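Local coordinates for A-type flavoprotein (Giardia intestinalis, PDB 2Q9U), which binds FMN and a mu-oxo-diiron centre and, as a flavodiiron protein, probably passes electrons from the flavin to the metals to scavenge oxygen, at residues Asp48-Val53 with Lys77-Val82; Phe61-Leu66 with Tyr98-Asn103; Cys255-Thr260 with Arg402-Cys407. One frame throughout, in Å; residues are numbered along the deposited sequence.

Contact 1. Residues Asp48-Val53 with Lys77-Val82; sequences DECPTV and KIKYVV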
loop_
_atom_site.group_PDB
_atom_site.type_symbol
_atom_site.label_atom_id
_atom_site.label_comp_id
_atom_site.label_asym_id
_atom_site.label_seq_id
_atom_site.Cartn_x
_atom_site.Cartn_y
_atom_site.Cartn_z
ATOM N N ASP A 48 -17.633 -35.143 -24.496
ATOM C CA ASP A 48 -18.486 -35.593 -25.590
ATOM C C ASP A 48 -17.651 -36.441 -26.567
ATOM O O ASP A 48 -16.473 -36.727 -26.306
ATOM C CB ASP A 48 -19.165 -34.403 -26.293
ATOM C CG ASP A 48 -20.568 -34.738 -26.807
ATOM O OD1 ASP A 48 -20.836 -35.920 -27.171
ATOM O OD2 ASP A 48 -21.410 -33.817 -26.845
ATOM N N GLU A 49 -18.263 -36.842 -27.680
ATOM C CA GLU A 49 -17.574 -37.680 -28.666
ATOM C C GLU A 49 -16.329 -36.976 -29.210
ATOM O O GLU A 49 -15.302 -37.616 -29.482
ATOM C CB GLU A 49 -18.543 -38.068 -29.799
ATOM C CG GLU A 49 -19.661 -39.008 -29.306
ATOM C CD GLU A 49 -20.792 -39.175 -30.322
ATOM O OE1 GLU A 49 -20.547 -38.978 -31.539
ATOM O OE2 GLU A 49 -21.929 -39.495 -29.899
ATOM N N CYS A 50 -16.419 -35.651 -29.341
ATOM C CA CYS A 50 -15.265 -34.805 -29.658
ATOM C C CYS A 50 -14.950 -33.993 -28.401
ATOM O O CYS A 50 -15.596 -32.962 -28.173
ATOM C CB CYS A 50 -15.640 -33.832 -30.769
ATOM S SG CYS A 50 -16.110 -34.602 -32.336
ATOM N N PRO A 51 -14.014 -34.476 -27.562
ATOM C CA PRO A 51 -13.782 -33.818 -26.274
ATOM C C PRO A 51 -13.339 -32.369 -26.494
ATOM O O PRO A 51 -12.449 -32.110 -27.324
ATOM C CB PRO A 51 -12.662 -34.667 -25.644
ATOM C CG PRO A 51 -12.829 -36.048 -26.284
ATOM C CD PRO A 51 -13.139 -35.653 -27.734
ATOM N N THR A 52 -13.977 -31.435 -25.772
ATOM C CA THR A 52 -13.866 -30.020 -26.110
ATOM C C THR A 52 -13.524 -29.186 -24.882
ATOM O O THR A 52 -14.100 -29.399 -23.817
ATOM C CB THR A 52 -15.162 -29.528 -26.759
ATOM O OG1 THR A 52 -15.322 -30.182 -28.033
ATOM C CG2 THR A 52 -15.168 -28.015 -26.972
ATOM N N VAL A 53 -12.583 -28.263 -25.060
ATOM C CA VAL A 53 -12.210 -27.276 -24.031
ATOM C C VAL A 53 -12.681 -25.904 -24.476
ATOM O O VAL A 53 -12.487 -25.511 -25.630
ATOM C CB VAL A 53 -10.692 -27.247 -23.766
ATOM C CG1 VAL A 53 -10.317 -26.162 -22.711
ATOM C CG2 VAL A 53 -10.216 -28.623 -23.299
ATOM N N LYS A 77 -6.227 -36.413 -26.736
ATOM C CA LYS A 77 -7.605 -36.752 -27.119
ATOM C C LYS A 77 -8.569 -35.570 -27.195
ATOM O O LYS A 77 -9.736 -35.722 -27.639
ATOM C CB LYS A 77 -8.163 -37.846 -26.209
ATOM C CG LYS A 77 -7.611 -39.220 -26.614
ATOM C CD LYS A 77 -8.184 -40.355 -25.758
ATOM C CE LYS A 77 -9.408 -41.020 -26.368
ATOM N NZ LYS A 77 -9.691 -42.332 -25.670
ATOM N N ILE A 78 -8.088 -34.387 -26.803
ATOM C CA ILE A 78 -8.872 -33.168 -27.005
ATOM C C ILE A 78 -8.972 -32.884 -28.506
ATOM O O ILE A 78 -7.937 -32.768 -29.195
ATOM C CB ILE A 78 -8.241 -31.956 -26.243
ATOM C CG1 ILE A 78 -8.119 -32.271 -24.732
ATOM C CG2 ILE A 78 -9.028 -30.642 -26.537
ATOM C CD1 ILE A 78 -9.476 -32.452 -23.981
ATOM N N LYS A 79 -10.202 -32.808 -29.009
ATOM C CA LYS A 79 -10.461 -32.522 -30.440
ATOM C C LYS A 79 -10.610 -31.028 -30.749
ATOM O O LYS A 79 -10.139 -30.561 -31.785
ATOM C CB LYS A 79 -11.701 -33.292 -30.945
ATOM C CG LYS A 79 -12.194 -32.886 -32.389
ATOM C CD LYS A 79 -11.147 -33.257 -33.474
ATOM C CE LYS A 79 -11.553 -32.778 -34.875
ATOM N NZ LYS A 79 -10.541 -33.293 -35.869
ATOM N N TYR A 80 -11.284 -30.288 -29.860
ATOM C CA TYR A 80 -11.517 -28.851 -30.059
ATOM C C TYR A 80 -11.152 -28.038 -28.816
ATOM O O TYR A 80 -11.456 -28.428 -27.663
ATOM C CB TYR A 80 -12.984 -28.551 -30.423
ATOM C CG TYR A 80 -13.443 -29.204 -31.711
ATOM C CD1 TYR A 80 -12.920 -28.799 -32.948
ATOM C CD2 TYR A 80 -14.390 -30.224 -31.696
ATOM C CE1 TYR A 80 -13.337 -29.417 -34.140
ATOM C CE2 TYR A 80 -14.819 -30.835 -32.883
ATOM C CZ TYR A 80 -14.278 -30.429 -34.098
ATOM O OH TYR A 80 -14.707 -31.048 -35.264
ATOM N N VAL A 81 -10.507 -26.912 -29.062
ATOM C CA VAL A 81 -10.347 -25.855 -28.040
ATOM C C VAL A 81 -11.011 -24.614 -28.612
ATOM O O VAL A 81 -10.559 -24.047 -29.619
ATOM C CB VAL A 81 -8.882 -25.573 -27.703
ATOM C CG1 VAL A 81 -8.788 -24.510 -26.588
ATOM C CG2 VAL A 81 -8.173 -26.859 -27.283
ATOM N N VAL A 82 -12.107 -24.226 -27.976
ATOM C CA VAL A 82 -12.884 -23.084 -28.383
ATOM C C VAL A 82 -12.392 -21.848 -27.633
ATOM O O VAL A 82 -12.380 -21.824 -26.396
ATOM C CB VAL A 82 -14.381 -23.286 -28.078
ATOM C CG1 VAL A 82 -15.172 -22.011 -28.337
ATOM C CG2 VAL A 82 -14.972 -24.505 -28.850
#
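Strands 52-54 and 80-82 are the two parallel strands of a beta-alpha-beta unit, joined through helix 62-72, and this contact holds the first two residues of 52-54 and the whole of 80-82, with the turns leading into them. Two parallel bridges set the register, Thr52 with Tyr80 and Val53 with Val81. The evidence for the pairing is an alternating set of backbone bonds: Val53 N donates to Tyr80 O at 2.8 Å with a nearly straight N-H...O angle of 169°, and Val82 N reaches Val53 O at 2.7 Å, almost along the C=O axis. Where the strands begin, Pro51 O accepts from Lys79 N at 2.9 Å, in the carbonyl plane, and more weakly from Tyr80 N, so one oxygen serves two successive amides.

Thr52 and Tyr80 share one face. Thr52 OG1, turned beside its own backbone N (chi1 -66°), gives its proton to Cys50 O at 2.8 Å and also lies in the plane of the Tyr80 ring at its edge. Cys50 CB approaches Tyr80 CE2 obliquely at 3.8 Å, while Lys79 CG sits over one ring face, offset toward the rim. Val53 points to the opposite face, where Val53 CG2 meets Ile78 CD1, from the loop before the strand, at 4.0 Å, beside Ile69 of the connecting helix. With strand 105-108 bonded to the far edge of 80-82, this parallel pairing belongs to the alpha/beta architecture of the metallo-beta-lactamase-like domain.

Contact 2. Residues Phe61-Leu66 with Tyr98-Asn103; sequences FAEEWL and YHKFTN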
loop_
_atom_site.group_PDB
_atom_site.type_symbol
_atom_site.label_atom_id
_atom_site.label_comp_id
_atom_site.label_asym_id
_atom_site.label_seq_id
_atom_site.Cartn_x
_atom_site.Cartn_y
_atom_site.Cartn_z
ATOM N N PHE A 61 -0.512 -19.799 -14.939
ATOM C CA PHE A 61 -1.354 -20.895 -14.430
ATOM C C PHE A 61 -1.516 -22.044 -15.418
ATOM O O PHE A 61 -2.365 -22.927 -15.218
ATOM C CB PHE A 61 -2.734 -20.308 -14.058
ATOM C CG PHE A 61 -2.636 -19.166 -13.094
ATOM C CD1 PHE A 61 -2.400 -19.408 -11.737
ATOM C CD2 PHE A 61 -2.726 -17.850 -13.537
ATOM C CE1 PHE A 61 -2.278 -18.337 -10.807
ATOM C CE2 PHE A 61 -2.605 -16.769 -12.626
ATOM C CZ PHE A 61 -2.388 -17.021 -11.257
ATOM N N ALA A 62 -0.687 -22.037 -16.472
ATOM C CA ALA A 62 -0.803 -23.004 -17.556
ATOM C C ALA A 62 -0.791 -24.456 -17.102
ATOM O O ALA A 62 -1.631 -25.228 -17.550
ATOM C CB ALA A 62 0.292 -22.780 -18.620
ATOM N N GLU A 63 0.147 -24.816 -16.212
ATOM C CA GLU A 63 0.322 -26.224 -15.799
ATOM C C GLU A 63 -0.820 -26.696 -14.930
ATOM O O GLU A 63 -1.230 -27.848 -14.993
ATOM C CB GLU A 63 1.648 -26.444 -15.050
ATOM C CG GLU A 63 2.918 -26.230 -15.926
ATOM C CD GLU A 63 3.078 -27.229 -17.101
ATOM O OE1 GLU A 63 2.470 -28.336 -17.101
ATOM O OE2 GLU A 63 3.844 -26.903 -18.047
ATOM N N GLU A 64 -1.340 -25.786 -14.116
ATOM C CA GLU A 64 -2.555 -26.104 -13.350
ATOM C C GLU A 64 -3.768 -26.403 -14.240
ATOM O O GLU A 64 -4.482 -27.407 -14.037
ATOM C CB GLU A 64 -2.853 -24.976 -12.361
ATOM C CG GLU A 64 -4.036 -25.298 -11.422
ATOM C CD GLU A 64 -4.377 -24.175 -10.428
ATOM O OE1 GLU A 64 -3.668 -23.137 -10.333
ATOM O OE2 GLU A 64 -5.404 -24.339 -9.745
ATOM N N TRP A 65 -4.004 -25.534 -15.217
ATOM C CA TRP A 65 -5.051 -25.684 -16.221
ATOM C C TRP A 65 -4.881 -27.006 -16.992
ATOM O O TRP A 65 -5.842 -27.782 -17.178
ATOM C CB TRP A 65 -4.953 -24.489 -17.168
ATOM C CG TRP A 65 -5.857 -24.499 -18.390
ATOM C CD1 TRP A 65 -7.233 -24.523 -18.409
ATOM C CD2 TRP A 65 -5.440 -24.423 -19.770
ATOM N NE1 TRP A 65 -7.679 -24.486 -19.711
ATOM C CE2 TRP A 65 -6.609 -24.426 -20.560
ATOM C CE3 TRP A 65 -4.187 -24.393 -20.408
ATOM C CZ2 TRP A 65 -6.574 -24.394 -21.979
ATOM C CZ3 TRP A 65 -4.151 -24.352 -21.815
ATOM C CH2 TRP A 65 -5.336 -24.349 -22.576
ATOM N N LEU A 66 -3.659 -27.281 -17.430
ATOM C CA LEU A 66 -3.417 -28.522 -18.188
ATOM C C LEU A 66 -3.669 -29.742 -17.289
ATOM O O LEU A 66 -4.207 -30.756 -17.765
ATOM C CB LEU A 66 -1.986 -28.523 -18.741
ATOM C CG LEU A 66 -1.753 -27.484 -19.857
ATOM C CD1 LEU A 66 -0.255 -27.342 -20.208
ATOM C CD2 LEU A 66 -2.591 -27.812 -21.115
ATOM N N TYR A 98 0.327 -24.482 -26.578
ATOM C CA TYR A 98 -0.783 -24.879 -27.435
ATOM C C TYR A 98 -0.478 -26.197 -28.139
ATOM O O TYR A 98 -1.380 -26.980 -28.433
ATOM C CB TYR A 98 -1.074 -23.790 -28.469
ATOM C CG TYR A 98 -0.114 -23.785 -29.637
ATOM C CD1 TYR A 98 1.070 -23.061 -29.586
ATOM C CD2 TYR A 98 -0.392 -24.506 -30.791
ATOM C CE1 TYR A 98 1.949 -23.054 -30.652
ATOM C CE2 TYR A 98 0.481 -24.505 -31.861
ATOM C CZ TYR A 98 1.649 -23.777 -31.787
ATOM O OH TYR A 98 2.520 -23.776 -32.852
ATOM N N HIS A 99 0.802 -26.433 -28.406
ATOM C CA HIS A 99 1.251 -27.703 -29.016
ATOM C C HIS A 99 0.904 -28.938 -28.199
ATOM O O HIS A 99 0.933 -30.052 -28.724
ATOM C CB HIS A 99 2.764 -27.715 -29.219
ATOM C CG HIS A 99 3.205 -27.122 -30.512
ATOM N ND1 HIS A 99 2.679 -27.511 -31.726
ATOM C CD2 HIS A 99 4.126 -26.167 -30.784
ATOM C CE1 HIS A 99 3.265 -26.822 -32.691
ATOM N NE2 HIS A 99 4.138 -25.994 -32.144
ATOM N N LYS A 100 0.593 -28.752 -26.917
ATOM C CA LYS A 100 0.305 -29.893 -26.056
ATOM C C LYS A 100 -0.991 -30.579 -26.433
ATOM O O LYS A 100 -1.187 -31.762 -26.120
ATOM C CB LYS A 100 0.346 -29.512 -24.573
ATOM C CG LYS A 100 1.748 -29.005 -24.168
ATOM C CD LYS A 100 1.870 -28.759 -22.699
ATOM C CE LYS A 100 3.289 -28.269 -22.323
ATOM N NZ LYS A 100 3.370 -28.024 -20.841
ATOM N N PHE A 101 -1.876 -29.843 -27.103
ATOM C CA PHE A 101 -3.085 -30.416 -27.638
ATOM C C PHE A 101 -2.772 -30.955 -29.035
ATOM O O PHE A 101 -3.091 -30.325 -30.050
ATOM C CB PHE A 101 -4.204 -29.363 -27.660
ATOM C CG PHE A 101 -4.498 -28.777 -26.304
ATOM C CD1 PHE A 101 -5.330 -29.457 -25.400
ATOM C CD2 PHE A 101 -3.936 -27.559 -25.925
ATOM C CE1 PHE A 101 -5.607 -28.910 -24.138
ATOM C CE2 PHE A 101 -4.201 -27.000 -24.666
ATOM C CZ PHE A 101 -5.046 -27.676 -23.773
ATOM N N THR A 102 -2.137 -32.132 -29.064
ATOM C CA THR A 102 -1.569 -32.717 -30.303
ATOM C C THR A 102 -2.573 -32.827 -31.426
ATOM O O THR A 102 -2.260 -32.606 -32.610
ATOM C CB THR A 102 -1.096 -34.176 -30.084
ATOM O OG1 THR A 102 -0.697 -34.369 -28.728
ATOM C CG2 THR A 102 0.060 -34.473 -30.999
ATOM N N ASN A 103 -3.783 -33.216 -31.056
ATOM C CA ASN A 103 -4.802 -33.507 -32.042
ATOM C C ASN A 103 -5.926 -32.501 -32.129
ATOM O O ASN A 103 -6.902 -32.733 -32.852
ATOM C CB ASN A 103 -5.332 -34.921 -31.817
ATOM C CG ASN A 103 -4.331 -35.974 -32.243
ATOM O OD1 ASN A 103 -3.855 -35.970 -33.390
ATOM N ND2 ASN A 103 -4.004 -36.869 -31.340
#
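Lys100 leaves the short 3-10 turn 98-100 with its CB directed at helix 62-72. Its CG stands anti to the carbonyl carbon, and from there the chain is fully extended, each later torsion anti. The aliphatic part crosses Leu66 at about a right angle, with Lys100 CD 3.6 Å from Leu66 CD1. At the tip, Lys100 NZ forms a salt bridge with Glu63 OE2 at 3.0 Å; Glu63 OE1 is farther from Lys100 NZ, at 3.9 Å, so the grip is one-sided. Glu63 starts out away from the turn, and a bend at chi2 (-64°) brings its carboxylate back to meet the ammonium group.

The next residue, Phe101, is itself the centre of an inverse gamma turn and sends its ring toward the helix. Phe101 CZ lies 3.5 Å from Trp65 CH2 and 3.6 Å from Leu66 CD2, the other methyl of the leucine that packs against Lys100. The six-membered ring of Trp65 comes at the edge of the Phe101 ring, CH2 near its plane and CZ3 in it, whereas Leu66 CD2 approaches obliquely. The two ring planes are inclined by 61°, with centroids 5.5 Å apart. Trp65 NE1 is held separately by Ser43 OG. The contact is therefore layered: Trp65, Leu66 and Phe101 make a buried apolar layer, whereas the ion pair lies on the more exposed side, at Glu63, where solvent probably weakens its electrostatic contribution.

Contact 3. Residues Cys255-Thr260 with Arg402-Cys407; sequences CQKKVT and RAIAYC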
loop_
_atom_site.group_PDB
_atom_site.type_symbol
_atom_site.label_atom_id
_atom_site.label_comp_id
_atom_site.label_asym_id
_atom_site.label_seq_id
_atom_site.Cartn_x
_atom_site.Cartn_y
_atom_site.Cartn_z
ATOM N N CYS A 255 -29.863 3.291 -12.538
ATOM C CA CYS A 255 -29.453 4.216 -11.491
ATOM C C CYS A 255 -30.283 4.148 -10.188
ATOM O O CYS A 255 -31.409 3.604 -10.142
ATOM C CB CYS A 255 -29.187 5.607 -12.077
ATOM S SG CYS A 255 -27.805 5.555 -13.389
ATOM N N GLN A 256 -29.689 4.630 -9.103
ATOM C CA GLN A 256 -30.346 4.615 -7.810
ATOM C C GLN A 256 -30.562 6.054 -7.342
ATOM O O GLN A 256 -29.966 6.980 -7.902
ATOM C CB GLN A 256 -29.499 3.848 -6.790
ATOM C CG GLN A 256 -29.162 2.411 -7.183
ATOM C CD GLN A 256 -30.324 1.444 -6.995
ATOM O OE1 GLN A 256 -31.461 1.847 -6.718
ATOM N NE2 GLN A 256 -30.033 0.147 -7.133
ATOM N N LYS A 257 -31.419 6.238 -6.336
ATOM C CA LYS A 257 -31.575 7.525 -5.678
ATOM C C LYS A 257 -30.332 7.650 -4.783
ATOM O O LYS A 257 -30.350 7.273 -3.605
ATOM C CB LYS A 257 -32.863 7.553 -4.843
ATOM C CG LYS A 257 -34.159 7.505 -5.671
ATOM C CD LYS A 257 -35.380 7.610 -4.739
ATOM C CE LYS A 257 -36.688 7.282 -5.455
ATOM N NZ LYS A 257 -37.863 7.284 -4.511
ATOM N N LYS A 258 -29.244 8.109 -5.394
ATOM C CA LYS A 258 -27.904 7.976 -4.798
ATOM C C LYS A 258 -27.049 9.110 -5.357
ATOM O O LYS A 258 -27.076 9.391 -6.566
ATOM C CB LYS A 258 -27.291 6.591 -5.126
ATOM C CG LYS A 258 -25.776 6.420 -4.697
ATOM C CD LYS A 258 -25.286 5.039 -5.108
ATOM C CE LYS A 258 -23.763 4.876 -4.930
ATOM N NZ LYS A 258 -23.463 3.409 -5.238
ATOM N N VAL A 259 -26.334 9.770 -4.450
ATOM C CA VAL A 259 -25.373 10.793 -4.797
ATOM C C VAL A 259 -23.985 10.317 -4.342
ATOM O O VAL A 259 -23.835 9.864 -3.206
ATOM C CB VAL A 259 -25.716 12.125 -4.107
ATOM C CG1 VAL A 259 -24.648 13.215 -4.466
ATOM C CG2 VAL A 259 -27.103 12.589 -4.539
ATOM N N THR A 260 -23.009 10.371 -5.245
ATOM C CA THR A 260 -21.587 10.109 -4.877
ATOM C C THR A 260 -20.726 11.365 -5.027
ATOM O O THR A 260 -20.791 12.024 -6.076
ATOM C CB THR A 260 -20.981 8.978 -5.727
ATOM O OG1 THR A 260 -21.744 7.784 -5.523
ATOM C CG2 THR A 260 -19.472 8.703 -5.340
ATOM N N ARG A 402 -32.112 16.632 -7.791
ATOM C CA ARG A 402 -31.754 16.353 -9.184
ATOM C C ARG A 402 -31.432 14.887 -9.462
ATOM O O ARG A 402 -31.746 14.391 -10.536
ATOM C CB ARG A 402 -30.598 17.230 -9.647
ATOM C CG ARG A 402 -30.973 18.707 -9.824
ATOM C CD ARG A 402 -29.696 19.544 -9.979
ATOM N NE ARG A 402 -29.965 20.982 -10.113
ATOM C CZ ARG A 402 -30.367 21.568 -11.238
ATOM N NH1 ARG A 402 -30.571 20.845 -12.324
ATOM N NH2 ARG A 402 -30.585 22.882 -11.262
ATOM N N ALA A 403 -30.812 14.211 -8.495
ATOM C CA ALA A 403 -30.594 12.763 -8.588
ATOM C C ALA A 403 -31.945 12.016 -8.652
ATOM O O ALA A 403 -32.138 11.129 -9.478
ATOM C CB ALA A 403 -29.799 12.280 -7.402
ATOM N N ILE A 404 -32.876 12.400 -7.789
ATOM C CA ILE A 404 -34.185 11.740 -7.735
ATOM C C ILE A 404 -34.902 11.971 -9.067
ATOM O O ILE A 404 -35.465 11.029 -9.647
ATOM C CB ILE A 404 -34.985 12.209 -6.519
ATOM C CG1 ILE A 404 -34.348 11.647 -5.224
ATOM C CG2 ILE A 404 -36.475 11.768 -6.642
ATOM C CD1 ILE A 404 -34.750 12.401 -3.949
ATOM N N ALA A 405 -34.825 13.200 -9.574
ATOM C CA ALA A 405 -35.450 13.551 -10.865
ATOM C C ALA A 405 -34.851 12.755 -12.020
ATOM O O ALA A 405 -35.568 12.266 -12.905
ATOM C CB ALA A 405 -35.333 15.052 -11.138
ATOM N N TYR A 406 -33.524 12.626 -12.010
ATOM C CA TYR A 406 -32.832 11.906 -13.063
ATOM C C TYR A 406 -33.258 10.434 -13.076
ATOM O O TYR A 406 -33.485 9.847 -14.145
ATOM C CB TYR A 406 -31.305 12.049 -12.874
ATOM C CG TYR A 406 -30.521 11.209 -13.836
ATOM C CD1 TYR A 406 -30.155 11.700 -15.081
ATOM C CD2 TYR A 406 -30.165 9.895 -13.501
ATOM C CE1 TYR A 406 -29.444 10.901 -15.983
ATOM C CE2 TYR A 406 -29.457 9.110 -14.375
ATOM C CZ TYR A 406 -29.103 9.608 -15.607
ATOM O OH TYR A 406 -28.396 8.778 -16.425
ATOM N N CYS A 407 -33.371 9.835 -11.896
ATOM C CA CYS A 407 -33.807 8.451 -11.795
ATOM C C CYS A 407 -35.246 8.256 -12.235
ATOM O O CYS A 407 -35.560 7.261 -12.861
ATOM C CB CYS A 407 -33.697 7.937 -10.373
ATOM S SG CYS A 407 -32.033 7.539 -9.947
#
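The Tyr406 ring is the flat side chain here, and it is met at its edge: Cys255 SG lies 84° off the ring normal, 5.4 Å from the centroid of the Tyr406 ring. The nearest ring atom to Cys255 SG is Tyr406 CE2, at 4.0 Å. Lys342 also touches this tyrosine. The ring reaches the cysteine because Tyr406 CG is anti to its backbone N (chi1 174°), while Cys255 SG is anti to its carbonyl carbon (chi1 -60°). Alongside, Cys255 CB is 4.0 Å from Cys407 SG, one helical residue further on.

In strand 258-263, Val259 CG2 and Ala403 CB are 3.9 Å apart, an apolar contact. Ala403, whose CB points toward the strand, brings only a methyl to this place. At the border, the aliphatic chain of Lys257, extended beyond CG, crosses Ile404 obliquely, with Lys257 CG 4.2 Å from Ile404 CG1. The helix thus packs against the entry to a strand of the five-stranded parallel flavodoxin-like sheet. Lys258 instead points away from the helix, its NZ paired with Asp307. Cohesion between the segments consequently rests on sulfur, methyl and methylene packing, with the charged end of Lys258 satisfied elsewhere.

Contacts 1 and 2 belong to one neighbourhood of the beta-lactamase-like domain, their centres 13 Å apart and their segments alternating along the chain. Helix 62-72, which supplies one side of contact 2, is the crossover between the paired strands of contact 1. The two meet directly: Ile78 CB is 3.9 Å from Phe101 CD1, and Val53 CG1 is 4.2 Å from Trp65 CZ2. Contact 3 stands apart in the flavodoxin-like part, on the opposite side of the chain's centre, with nearest atoms about 33 Å from contact 1 and about 30 Å from contact 2. All three lie away from the annotated sites; the Trp65 side chain is about 14 Å from the bound mu-oxo-diiron.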